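Local coordinates for aldehyde dehydrogenase (Bartonella henselae, PDB 3I44), which probably oxidises aldehydes to carboxylic acids, with NAD+ or NADP+ as the electron acceptor, at residues His85-Phe90 and Lys137-Phe142; Glu92-Ile97 and Ser130-Phe135; Arg290-Cys295 and Pro407-Leu412; His294-Ser299 and Asp325-Thr330. The protein carries 1 engineered substitution. All blocks are in the same frame, centred on the assembly; numbering follows the deposited sequence.

Contact 1 (His85-Phe90 and Lys137-Phe142); sequences HERLGF and KAYKEF
Leu88 and Tyr139 carry the apolar part of this contact. The leucine and the tyrosine lie side by side, pointing opposite ways. Leu88 CB lies 4.1 Å from Tyr139 CD2, and Leu88 CD1 comes equally near that ring atom. The ring is met obliquely, along its CD2 side. Tyr139 CG stands anti to the backbone N (chi1 -157°), which sends the ring across the gap between the helices. Its hydroxyl then arrives beside Arg87. Tyr139 OH is 3.7 Å from Arg87 CD and 3.8 Å from Arg87 NH1, with no hydrogen bond between the two residues. The two side chains are roughly perpendicular, and the guanidinium and ring planes are 37° apart.

The segments belong to helices 84-100 and 117-141. These run antiparallel here, in the part of the chain that in aldehyde dehydrogenases forms the Rossmann-like coenzyme-binding domain. The segment axes are 11.3 Å apart, and long side chains bridge that distance.

The Arg87 chain is extended from CG to NE and reaches a third helix, 174-188. There Leu187 O accepts a hydrogen bond from Arg87 NH1 and a weak one from Tyr139 OH. Both polar ends thus meet at one carbonyl. Arg87 NE is held separately by Thr82 OG1, so the guanidinium is gripped at two nitrogens. On the exposed side, Lys140 bends at chi2 and chi3, which brings its CD beside Leu88 CD2 at 4.2 Å. Ile485 of helix 481-486 touches Tyr139 as well.

Contact 2 (Glu92-Ile97 and Ser130-Phe135); sequences EKILEI and SHIRNF
The tight part of this contact is Leu95 against Ile132. Leu95 CB sits 3.9 Å from Ile132 CG2, and Leu95 CD1 lies 4.1 Å from the same methyl. Leu95 CD1 also reaches Ile132 CD1, at 4.2 Å. Leu95 CG is anti to its backbone N (chi1 -180°), and this carries both leucine methyls over to the other helix. The CA atoms of Leu95 and Ile132 are the closest pair, 6.8 Å apart.

The segments lie on helices 84-100 and 117-141. They form an antiparallel helix pair with a crossing angle of -159° and an axis separation of 10.3 Å. The pair belongs to the helices of the N-terminal, probably coenzyme-binding, part of the aldehyde dehydrogenase fold. On the buried flank Ile94 makes a looser touch: its CG2 is 4.4 Å from Ile132 CD1. Ile94 also packs on Leu211 of helix 202-213, so the inner side of the pair continues into the protein core.

The solvent side is thinner. Arg133 is exposed, and its CG lies near Leu95 CD2. This touch is less certain, because the arginine has a second conformer. No hydrogen bond crosses between the segments. Lys93 and Glu96 pair within segment 92-97, on the side turned from Ile132: Lys93 NZ forms a salt bridge with Glu96 OE1, approaching from above the carboxylate plane.

Contact 3 (Arg290-Cys295 and Pro407-Leu412); sequences RGVRHC and PVLSLL
Apolar contacts dominate. Val292 CG2 meets Leu409 CD2 at 3.9 Å. The other methyl of the leucine, Leu409 CD1, packs 3.8 Å from Cys295 SG, and Leu409 CB is equally close to that sulfur. Leu409 thus spreads its branches over two successive turns of the helix. Cys295 SG lies anti to the backbone N (chi1 -167°), which directs the thiol at the strand.

One polar atom joins the contact. Val408 O is 3.6 Å from Cys295 SG, a close approach without a hydrogen bond. All four touching residues are buried.

The strand's backbone bonds go to its neighbours in the sheet, none to the helix. Leu409 pairs with Thr388 and Phe390, while Ser410 pairs with Thr307 and Met309. Strand 408-414 is therefore held between strands 388-391 and 308-312. Met309 also touches Val292 and Leu409, extending the same apolar layer.

Helix 287-296 connects strands 276-279 and 308-312, which are parallel neighbours. It is the helix of a beta-alpha-beta crossover, here laid against the next parallel strand of the sheet, as in the alpha/beta catalytic domain of aldehyde dehydrogenases.

Contact 4 (His294-Ser299 and Asp325-Thr330); sequences HCFYNS and DIAEKT
Phe296 overlaps Ala327 and Thr330 with one side of its ring. Phe296 CE2 lies 3.9 Å from Ala327 CA and 4.0 Å from Ala327 CB. The adjacent ring atom, Phe296 CD2, is 3.8 Å from Thr330 OG1. Both partners meet the ring obliquely. Phe296 CG is anti to the carbonyl carbon (chi1 -58°), and the ring leaves the end of its helix toward helix 316-329. The phenylalanine is buried, and Pro407 touches it too.

Thr330 is fixed by its own segment. Its OG1 donates a 2.8 Å hydrogen bond to Ile326 O, from above the carbonyl plane (48° out of it). The hydroxyl that touches the ring is therefore already engaged, and its rotation is set. Thr330 N bonds Ala327 O, which holds the backbone beside it.

After Phe296 the chain leaves the helix, and side-chain hydrogen bonds from Asn298 to Asn172 O and from Ser299 to Gly343 O tie the next residues to other parts of the chain. The contact thus packs the C-terminal end of helix 287-296 on helix 316-329, just before a Gly-Gln-Ser-Cys sequence. In aldehyde dehydrogenases such a sequence typically carries the nucleophilic cysteine of the catalytic domain.

In the fold
After the N-terminal strands and helix 62-79, the chain forms helix 84-100, passes through helix 102-113 and returns along helix 117-141. Contact 2 closes the inner loop of this path and contact 1 the outer one, so the two are nested. Both close before contacts 3 and 4 open. Those two start from helix 287-296 and share His294 and Cys295. Contact 4 closes first, while contact 3 waits for strand 408-414. Pro407 meets Phe296 and Ser299 between them. Contacts 1 and 3 lie about 39 Å apart, centre to centre. Contacts 1 and 2 tie two long helices together; contacts 3 and 4 tie helix 287-296 to a strand and a helix of what is probably the catalytic domain.

Contact 1 (His85-Phe90 and Lys137-Phe142)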
# COMPACT_ATOMS: atom_id res chain seq x y z
N HIS A 85 5.43 0.04 -27.13
CA HIS A 85 5.80 0.90 -28.24
C HIS A 85 4.69 1.87 -28.60
O HIS A 85 4.94 3.05 -28.68
CB HIS A 85 6.20 0.09 -29.46
CG HIS A 85 6.56 0.93 -30.64
ND1 HIS A 85 7.80 1.51 -30.79
CD2 HIS A 85 5.83 1.29 -31.72
CE1 HIS A 85 7.83 2.19 -31.93
NE2 HIS A 85 6.65 2.07 -32.51
N GLU A 86 3.46 1.40 -28.78
CA GLU A 86 2.36 2.30 -29.16
C GLU A 86 1.99 3.28 -28.04
O GLU A 86 1.72 4.43 -28.29
CB GLU A 86 1.11 1.50 -29.45
CG GLU A 86 1.07 0.59 -30.68
CD GLU A 86 -0.15 -0.37 -30.57
OE1 GLU A 86 0.05 -1.60 -30.42
OE2 GLU A 86 -1.30 0.15 -30.53
N ARG A 87 1.94 2.80 -26.80
CA ARG A 87 1.73 3.66 -25.63
C ARG A 87 2.78 4.75 -25.47
O ARG A 87 2.45 5.89 -25.19
CB ARG A 87 1.68 2.85 -24.34
CG ARG A 87 0.52 1.88 -24.22
CD ARG A 87 0.72 1.07 -22.94
NE ARG A 87 0.02 -0.19 -22.99
CZ ARG A 87 0.17 -1.18 -22.12
NH1 ARG A 87 1.04 -1.08 -21.12
NH2 ARG A 87 -0.57 -2.28 -22.27
N LEU A 88 4.06 4.40 -25.62
CA LEU A 88 5.09 5.41 -25.61
C LEU A 88 4.87 6.45 -26.73
O LEU A 88 5.08 7.64 -26.52
CB LEU A 88 6.46 4.79 -25.74
CG LEU A 88 7.66 5.74 -25.67
CD1 LEU A 88 7.71 6.40 -24.32
CD2 LEU A 88 8.96 4.93 -25.96
N GLY A 89 4.45 5.99 -27.90
CA GLY A 89 4.19 6.91 -29.02
C GLY A 89 3.09 7.90 -28.68
O GLY A 89 3.17 9.08 -29.05
N PHE A 90 2.04 7.45 -27.98
CA PHE A 90 1.03 8.40 -27.51
C PHE A 90 1.58 9.43 -26.53
O PHE A 90 1.24 10.60 -26.58
CB PHE A 90 -0.17 7.70 -26.89
CG PHE A 90 -1.13 7.14 -27.91
CD1 PHE A 90 -1.92 8.00 -28.70
CD2 PHE A 90 -1.27 5.77 -28.07
CE1 PHE A 90 -2.80 7.50 -29.64
CE2 PHE A 90 -2.17 5.25 -29.02
CZ PHE A 90 -2.94 6.11 -29.79
N LYS A 137 12.00 8.31 -20.30
CA LYS A 137 13.28 7.70 -20.00
C LYS A 137 13.12 6.42 -19.17
O LYS A 137 13.71 5.38 -19.51
CB LYS A 137 14.24 8.66 -19.30
CG LYS A 137 15.58 7.97 -18.88
CD LYS A 137 16.62 8.95 -18.35
CE LYS A 137 17.94 8.21 -18.03
NZ LYS A 137 18.68 8.98 -16.96
N ALA A 138 12.34 6.50 -18.09
CA ALA A 138 12.10 5.33 -17.23
C ALA A 138 11.47 4.18 -18.04
O ALA A 138 11.91 3.06 -17.93
CB ALA A 138 11.22 5.68 -15.99
N TYR A 139 10.48 4.49 -18.87
CA TYR A 139 9.77 3.44 -19.61
C TYR A 139 10.70 2.66 -20.53
O TYR A 139 10.55 1.46 -20.69
CB TYR A 139 8.68 4.02 -20.48
CG TYR A 139 7.56 3.09 -20.85
CD1 TYR A 139 6.80 2.42 -19.86
CD2 TYR A 139 7.15 2.95 -22.17
CE1 TYR A 139 5.72 1.61 -20.21
CE2 TYR A 139 6.06 2.15 -22.51
CZ TYR A 139 5.34 1.51 -21.53
OH TYR A 139 4.25 0.71 -21.88
N LYS A 140 11.64 3.38 -21.13
CA LYS A 140 12.64 2.77 -22.00
C LYS A 140 13.53 1.79 -21.23
O LYS A 140 13.90 0.77 -21.78
CB LYS A 140 13.42 3.85 -22.77
CG LYS A 140 12.64 4.29 -24.03
CD LYS A 140 12.75 5.81 -24.38
CE LYS A 140 13.96 6.18 -25.23
NZ LYS A 140 14.06 7.67 -25.44
N GLU A 141 13.81 2.04 -19.96
CA GLU A 141 14.53 1.07 -19.12
C GLU A 141 13.68 -0.06 -18.52
O GLU A 141 14.22 -0.97 -17.91
CB GLU A 141 15.26 1.79 -17.97
CG GLU A 141 16.32 2.81 -18.45
CD GLU A 141 17.35 2.21 -19.43
OE1 GLU A 141 18.32 1.55 -18.96
OE2 GLU A 141 17.18 2.38 -20.66
N PHE A 142 12.36 -0.00 -18.65
CA PHE A 142 11.48 -0.93 -17.94
C PHE A 142 11.10 -2.05 -18.85
O PHE A 142 10.92 -1.85 -20.03
CB PHE A 142 10.22 -0.18 -17.50
CG PHE A 142 9.16 -1.04 -16.91
CD1 PHE A 142 9.28 -1.54 -15.64
CD2 PHE A 142 7.98 -1.28 -17.61
CE1 PHE A 142 8.26 -2.32 -15.09
CE2 PHE A 142 6.98 -2.05 -17.08
CZ PHE A 142 7.12 -2.57 -15.80

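Contact 2 (Glu92-Ile97 and Ser130-Phe135)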
# COMPACT_ATOMS: atom_id res chain seq x y z
N GLU A 92 4.70 10.47 -26.26
CA GLU A 92 5.54 11.42 -27.01
C GLU A 92 4.69 12.45 -27.74
O GLU A 92 5.03 13.63 -27.77
CB GLU A 92 6.55 10.67 -27.90
CG GLU A 92 7.59 9.88 -26.99
CD GLU A 92 8.82 9.36 -27.76
OE1 GLU A 92 8.78 9.36 -29.04
OE2 GLU A 92 9.83 8.98 -27.11
N LYS A 93 3.57 12.02 -28.29
CA LYS A 93 2.64 12.92 -28.96
C LYS A 93 2.01 13.91 -27.96
O LYS A 93 1.91 15.11 -28.22
CB LYS A 93 1.56 12.11 -29.68
CG LYS A 93 0.62 12.94 -30.60
CD LYS A 93 1.47 13.91 -31.46
CE LYS A 93 1.03 14.02 -32.89
NZ LYS A 93 2.22 14.37 -33.74
N ILE A 94 1.66 13.41 -26.78
CA ILE A 94 1.13 14.25 -25.73
C ILE A 94 2.15 15.34 -25.37
O ILE A 94 1.80 16.48 -25.24
CB ILE A 94 0.74 13.41 -24.50
CG1 ILE A 94 -0.54 12.61 -24.78
CG2 ILE A 94 0.61 14.33 -23.22
CD1 ILE A 94 -0.85 11.50 -23.68
N LEU A 95 3.42 14.96 -25.17
CA LEU A 95 4.46 15.92 -24.88
C LEU A 95 4.58 17.00 -25.97
O LEU A 95 4.68 18.18 -25.67
CB LEU A 95 5.80 15.22 -24.74
CG LEU A 95 7.00 16.13 -24.41
CD1 LEU A 95 6.73 16.98 -23.13
CD2 LEU A 95 8.29 15.33 -24.27
N GLU A 96 4.60 16.56 -27.23
CA GLU A 96 4.67 17.48 -28.36
C GLU A 96 3.53 18.50 -28.33
O GLU A 96 3.77 19.68 -28.48
CB GLU A 96 4.67 16.73 -29.69
CG GLU A 96 4.41 17.65 -30.85
CD GLU A 96 4.49 16.95 -32.18
OE1 GLU A 96 4.25 15.74 -32.27
OE2 GLU A 96 4.76 17.66 -33.15
N ILE A 97 2.29 18.05 -28.11
CA ILE A 97 1.17 18.98 -28.06
C ILE A 97 1.23 19.83 -26.77
O ILE A 97 0.92 21.00 -26.78
CB ILE A 97 -0.20 18.26 -28.24
CG1 ILE A 97 -0.28 17.62 -29.64
CG2 ILE A 97 -1.33 19.23 -27.99
CD1 ILE A 97 -1.10 16.33 -29.69
N SER A 130 8.86 18.15 -17.76
CA SER A 130 9.98 17.42 -17.15
C SER A 130 9.55 16.04 -16.62
O SER A 130 10.26 15.04 -16.78
CB SER A 130 10.60 18.24 -16.03
OG SER A 130 11.58 17.49 -15.35
N HIS A 131 8.38 15.97 -15.99
CA HIS A 131 7.86 14.67 -15.55
C HIS A 131 7.57 13.75 -16.74
O HIS A 131 7.95 12.60 -16.72
CB HIS A 131 6.59 14.84 -14.71
CG HIS A 131 6.83 15.49 -13.39
ND1 HIS A 131 8.02 15.38 -12.71
CD2 HIS A 131 6.01 16.21 -12.60
CE1 HIS A 131 7.93 16.04 -11.57
NE2 HIS A 131 6.72 16.54 -11.47
N ILE A 132 6.92 14.26 -17.77
CA ILE A 132 6.66 13.48 -18.94
C ILE A 132 7.96 12.87 -19.48
O ILE A 132 8.02 11.67 -19.71
CB ILE A 132 5.96 14.28 -20.05
CG1 ILE A 132 4.53 14.66 -19.61
CG2 ILE A 132 5.91 13.41 -21.29
CD1 ILE A 132 3.81 15.68 -20.44
N ARG A 133 8.98 13.69 -19.66
CA ARG A 133 10.28 13.21 -20.18
C ARG A 133 10.92 12.16 -19.27
O ARG A 133 11.56 11.23 -19.76
CB ARG A 133 11.27 14.37 -20.39
CG ARG A 133 10.82 15.38 -21.44
CD ARG A 133 11.93 16.41 -21.81
NE ARG A 133 12.64 16.86 -20.62
CZ ARG A 133 12.32 17.95 -19.95
NH1 ARG A 133 11.32 18.72 -20.37
NH2 ARG A 133 12.99 18.24 -18.85
N ASN A 134 10.79 12.35 -17.96
CA ASN A 134 11.37 11.41 -17.02
C ASN A 134 10.63 10.04 -17.02
O ASN A 134 11.27 8.99 -16.84
CB ASN A 134 11.50 12.02 -15.64
CG ASN A 134 12.65 13.03 -15.55
OD1 ASN A 134 13.73 12.82 -16.09
ND2 ASN A 134 12.43 14.10 -14.83
N PHE A 135 9.32 10.06 -17.27
CA PHE A 135 8.57 8.82 -17.48
C PHE A 135 9.01 8.11 -18.78
O PHE A 135 9.20 6.92 -18.80
CB PHE A 135 7.05 9.08 -17.53
CG PHE A 135 6.44 9.37 -16.17
CD1 PHE A 135 6.57 8.46 -15.14
CD2 PHE A 135 5.80 10.55 -15.93
CE1 PHE A 135 6.01 8.71 -13.91
CE2 PHE A 135 5.27 10.82 -14.68
CZ PHE A 135 5.36 9.91 -13.68

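Contact 3 (Arg290-Cys295 and Pro407-Leu412)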
# COMPACT_ATOMS: atom_id res chain seq x y z
N ARG A 290 18.47 31.09 0.63
CA ARG A 290 17.88 30.01 -0.15
C ARG A 290 16.64 29.43 0.60
O ARG A 290 15.56 29.24 0.02
CB ARG A 290 18.96 28.93 -0.37
CG ARG A 290 18.55 27.76 -1.19
CD ARG A 290 19.72 26.84 -1.62
NE ARG A 290 20.42 26.18 -0.50
CZ ARG A 290 21.68 26.42 -0.13
NH1 ARG A 290 22.44 27.34 -0.74
NH2 ARG A 290 22.20 25.77 0.90
N GLY A 291 16.82 29.21 1.89
CA GLY A 291 15.77 28.68 2.75
C GLY A 291 14.54 29.54 2.86
O GLY A 291 13.39 29.05 2.81
N VAL A 292 14.76 30.84 3.03
CA VAL A 292 13.65 31.78 3.21
C VAL A 292 12.90 31.90 1.89
O VAL A 292 11.68 31.71 1.81
CB VAL A 292 14.13 33.15 3.79
CG1 VAL A 292 12.95 34.11 3.91
CG2 VAL A 292 14.80 32.95 5.16
N ARG A 293 13.66 32.11 0.83
CA ARG A 293 13.07 32.15 -0.50
C ARG A 293 12.25 30.91 -0.84
O ARG A 293 11.17 31.01 -1.47
CB ARG A 293 14.16 32.33 -1.57
CG ARG A 293 14.73 33.73 -1.65
CD ARG A 293 15.86 33.83 -2.69
NE ARG A 293 16.29 35.22 -2.83
CZ ARG A 293 17.50 35.71 -2.55
NH1 ARG A 293 18.52 34.93 -2.13
NH2 ARG A 293 17.71 37.02 -2.72
N HIS A 294 12.75 29.73 -0.45
CA HIS A 294 12.06 28.47 -0.77
C HIS A 294 10.69 28.44 -0.02
O HIS A 294 9.67 28.02 -0.57
CB HIS A 294 12.94 27.24 -0.38
CG HIS A 294 12.44 25.94 -0.92
ND1 HIS A 294 13.16 24.76 -0.81
CD2 HIS A 294 11.30 25.62 -1.57
CE1 HIS A 294 12.49 23.79 -1.40
NE2 HIS A 294 11.35 24.28 -1.86
N CYS A 295 10.68 28.91 1.24
CA CYS A 295 9.46 28.99 2.02
C CYS A 295 8.34 29.82 1.36
O CYS A 295 7.18 29.44 1.40
CB CYS A 295 9.73 29.52 3.43
SG CYS A 295 8.32 29.28 4.59
N PRO A 407 2.74 32.16 2.85
CA PRO A 407 4.14 32.58 2.95
C PRO A 407 4.52 32.91 4.37
O PRO A 407 4.73 34.08 4.69
CB PRO A 407 4.19 33.78 2.04
CG PRO A 407 2.83 34.39 2.19
CD PRO A 407 1.93 33.19 2.16
N VAL A 408 4.60 31.88 5.20
CA VAL A 408 4.77 32.02 6.61
C VAL A 408 5.88 31.08 7.13
O VAL A 408 5.76 29.86 7.11
CB VAL A 408 3.44 31.75 7.33
CG1 VAL A 408 3.63 31.84 8.86
CG2 VAL A 408 2.38 32.73 6.82
N LEU A 409 6.97 31.66 7.60
CA LEU A 409 8.12 30.90 8.07
C LEU A 409 8.19 30.94 9.58
O LEU A 409 7.97 31.99 10.17
CB LEU A 409 9.38 31.52 7.48
CG LEU A 409 10.72 30.95 7.91
CD1 LEU A 409 10.85 29.52 7.43
CD2 LEU A 409 11.86 31.79 7.36
N SER A 410 8.52 29.80 10.20
CA SER A 410 8.78 29.71 11.62
C SER A 410 10.26 29.40 11.92
O SER A 410 10.77 28.38 11.46
CB SER A 410 7.88 28.62 12.23
OG SER A 410 6.51 28.95 12.09
N LEU A 411 10.94 30.27 12.69
CA LEU A 411 12.34 30.05 13.12
C LEU A 411 12.41 29.72 14.58
O LEU A 411 11.67 30.30 15.41
CB LEU A 411 13.21 31.31 12.93
CG LEU A 411 13.85 31.62 11.60
CD1 LEU A 411 12.75 31.68 10.57
CD2 LEU A 411 14.64 32.95 11.65
N LEU A 412 13.34 28.83 14.91
CA LEU A 412 13.71 28.56 16.28
C LEU A 412 15.14 28.02 16.31
O LEU A 412 15.63 27.50 15.31
CB LEU A 412 12.75 27.57 16.91
CG LEU A 412 12.42 26.29 16.15
CD1 LEU A 412 12.03 25.25 17.16
CD2 LEU A 412 11.27 26.49 15.07

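Contact 4 (His294-Ser299 and Asp325-Thr330)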
# COMPACT_ATOMS: atom_id res chain seq x y z
N HIS A 294 12.75 29.73 -0.45
CA HIS A 294 12.06 28.47 -0.77
C HIS A 294 10.69 28.44 -0.02
O HIS A 294 9.67 28.02 -0.57
CB HIS A 294 12.94 27.24 -0.38
CG HIS A 294 12.44 25.94 -0.92
ND1 HIS A 294 13.16 24.76 -0.81
CD2 HIS A 294 11.30 25.62 -1.57
CE1 HIS A 294 12.49 23.79 -1.40
NE2 HIS A 294 11.35 24.28 -1.86
N CYS A 295 10.68 28.91 1.24
CA CYS A 295 9.46 28.99 2.02
C CYS A 295 8.34 29.82 1.36
O CYS A 295 7.18 29.44 1.40
CB CYS A 295 9.73 29.52 3.43
SG CYS A 295 8.32 29.28 4.59
N PHE A 296 8.69 30.94 0.73
CA PHE A 296 7.69 31.82 0.15
C PHE A 296 7.32 31.47 -1.29
O PHE A 296 6.32 31.99 -1.82
CB PHE A 296 8.14 33.28 0.21
CG PHE A 296 8.44 33.79 1.63
CD1 PHE A 296 7.74 33.31 2.74
CD2 PHE A 296 9.43 34.75 1.84
CE1 PHE A 296 8.04 33.77 4.05
CE2 PHE A 296 9.71 35.25 3.13
CZ PHE A 296 9.03 34.74 4.23
N TYR A 297 8.11 30.63 -1.93
CA TYR A 297 7.88 30.27 -3.32
C TYR A 297 6.49 29.66 -3.47
O TYR A 297 6.02 28.88 -2.61
CB TYR A 297 8.96 29.27 -3.79
CG TYR A 297 9.00 29.02 -5.27
CD1 TYR A 297 9.31 30.03 -6.16
CD2 TYR A 297 8.74 27.77 -5.78
CE1 TYR A 297 9.35 29.78 -7.55
CE2 TYR A 297 8.77 27.50 -7.12
CZ TYR A 297 9.10 28.50 -8.02
OH TYR A 297 9.14 28.19 -9.37
N ASN A 298 5.83 30.00 -4.56
CA ASN A 298 4.42 29.61 -4.78
C ASN A 298 3.53 30.05 -3.60
O ASN A 298 2.52 29.40 -3.28
CB ASN A 298 4.30 28.10 -5.00
CG ASN A 298 3.08 27.71 -5.82
OD1 ASN A 298 2.69 28.41 -6.77
ND2 ASN A 298 2.50 26.56 -5.48
N SER A 299 3.93 31.15 -2.96
CA SER A 299 3.26 31.72 -1.79
C SER A 299 3.10 30.69 -0.68
O SER A 299 2.14 30.74 0.10
CB SER A 299 1.92 32.33 -2.19
OG SER A 299 2.10 33.21 -3.31
N ASP A 325 15.08 40.62 6.22
CA ASP A 325 15.48 41.30 4.97
C ASP A 325 14.82 40.69 3.74
O ASP A 325 14.25 41.40 2.89
CB ASP A 325 17.02 41.24 4.81
CG ASP A 325 17.53 42.13 3.66
OD1 ASP A 325 17.37 43.37 3.73
OD2 ASP A 325 18.10 41.59 2.68
N ILE A 326 14.91 39.36 3.62
CA ILE A 326 14.35 38.69 2.45
C ILE A 326 12.83 38.89 2.41
O ILE A 326 12.29 39.26 1.37
CB ILE A 326 14.74 37.20 2.40
CG1 ILE A 326 16.25 37.02 2.27
CG2 ILE A 326 14.07 36.55 1.23
CD1 ILE A 326 16.84 37.56 0.96
N ALA A 327 12.15 38.69 3.54
CA ALA A 327 10.70 38.94 3.61
C ALA A 327 10.35 40.36 3.15
O ALA A 327 9.48 40.55 2.30
CB ALA A 327 10.17 38.73 5.02
N GLU A 328 11.03 41.36 3.70
CA GLU A 328 10.72 42.75 3.35
C GLU A 328 10.98 43.03 1.88
O GLU A 328 10.28 43.82 1.27
CB GLU A 328 11.47 43.73 4.25
CG GLU A 328 10.90 43.68 5.67
CD GLU A 328 11.70 44.43 6.71
OE1 GLU A 328 12.84 44.86 6.41
OE2 GLU A 328 11.17 44.55 7.84
N LYS A 329 11.95 42.33 1.30
CA LYS A 329 12.23 42.45 -0.13
C LYS A 329 11.38 41.53 -1.03
O LYS A 329 11.54 41.55 -2.24
CB LYS A 329 13.71 42.16 -0.38
CG LYS A 329 14.63 43.23 0.20
CD LYS A 329 16.10 42.88 -0.05
CE LYS A 329 17.00 44.06 0.35
NZ LYS A 329 18.42 43.60 0.47
N THR A 330 10.53 40.69 -0.45
CA THR A 330 9.71 39.78 -1.25
C THR A 330 8.46 40.57 -1.63
O THR A 330 7.66 40.93 -0.74
CB THR A 330 9.33 38.51 -0.45
OG1 THR A 330 10.51 37.75 -0.19
CG2 THR A 330 8.29 37.65 -1.19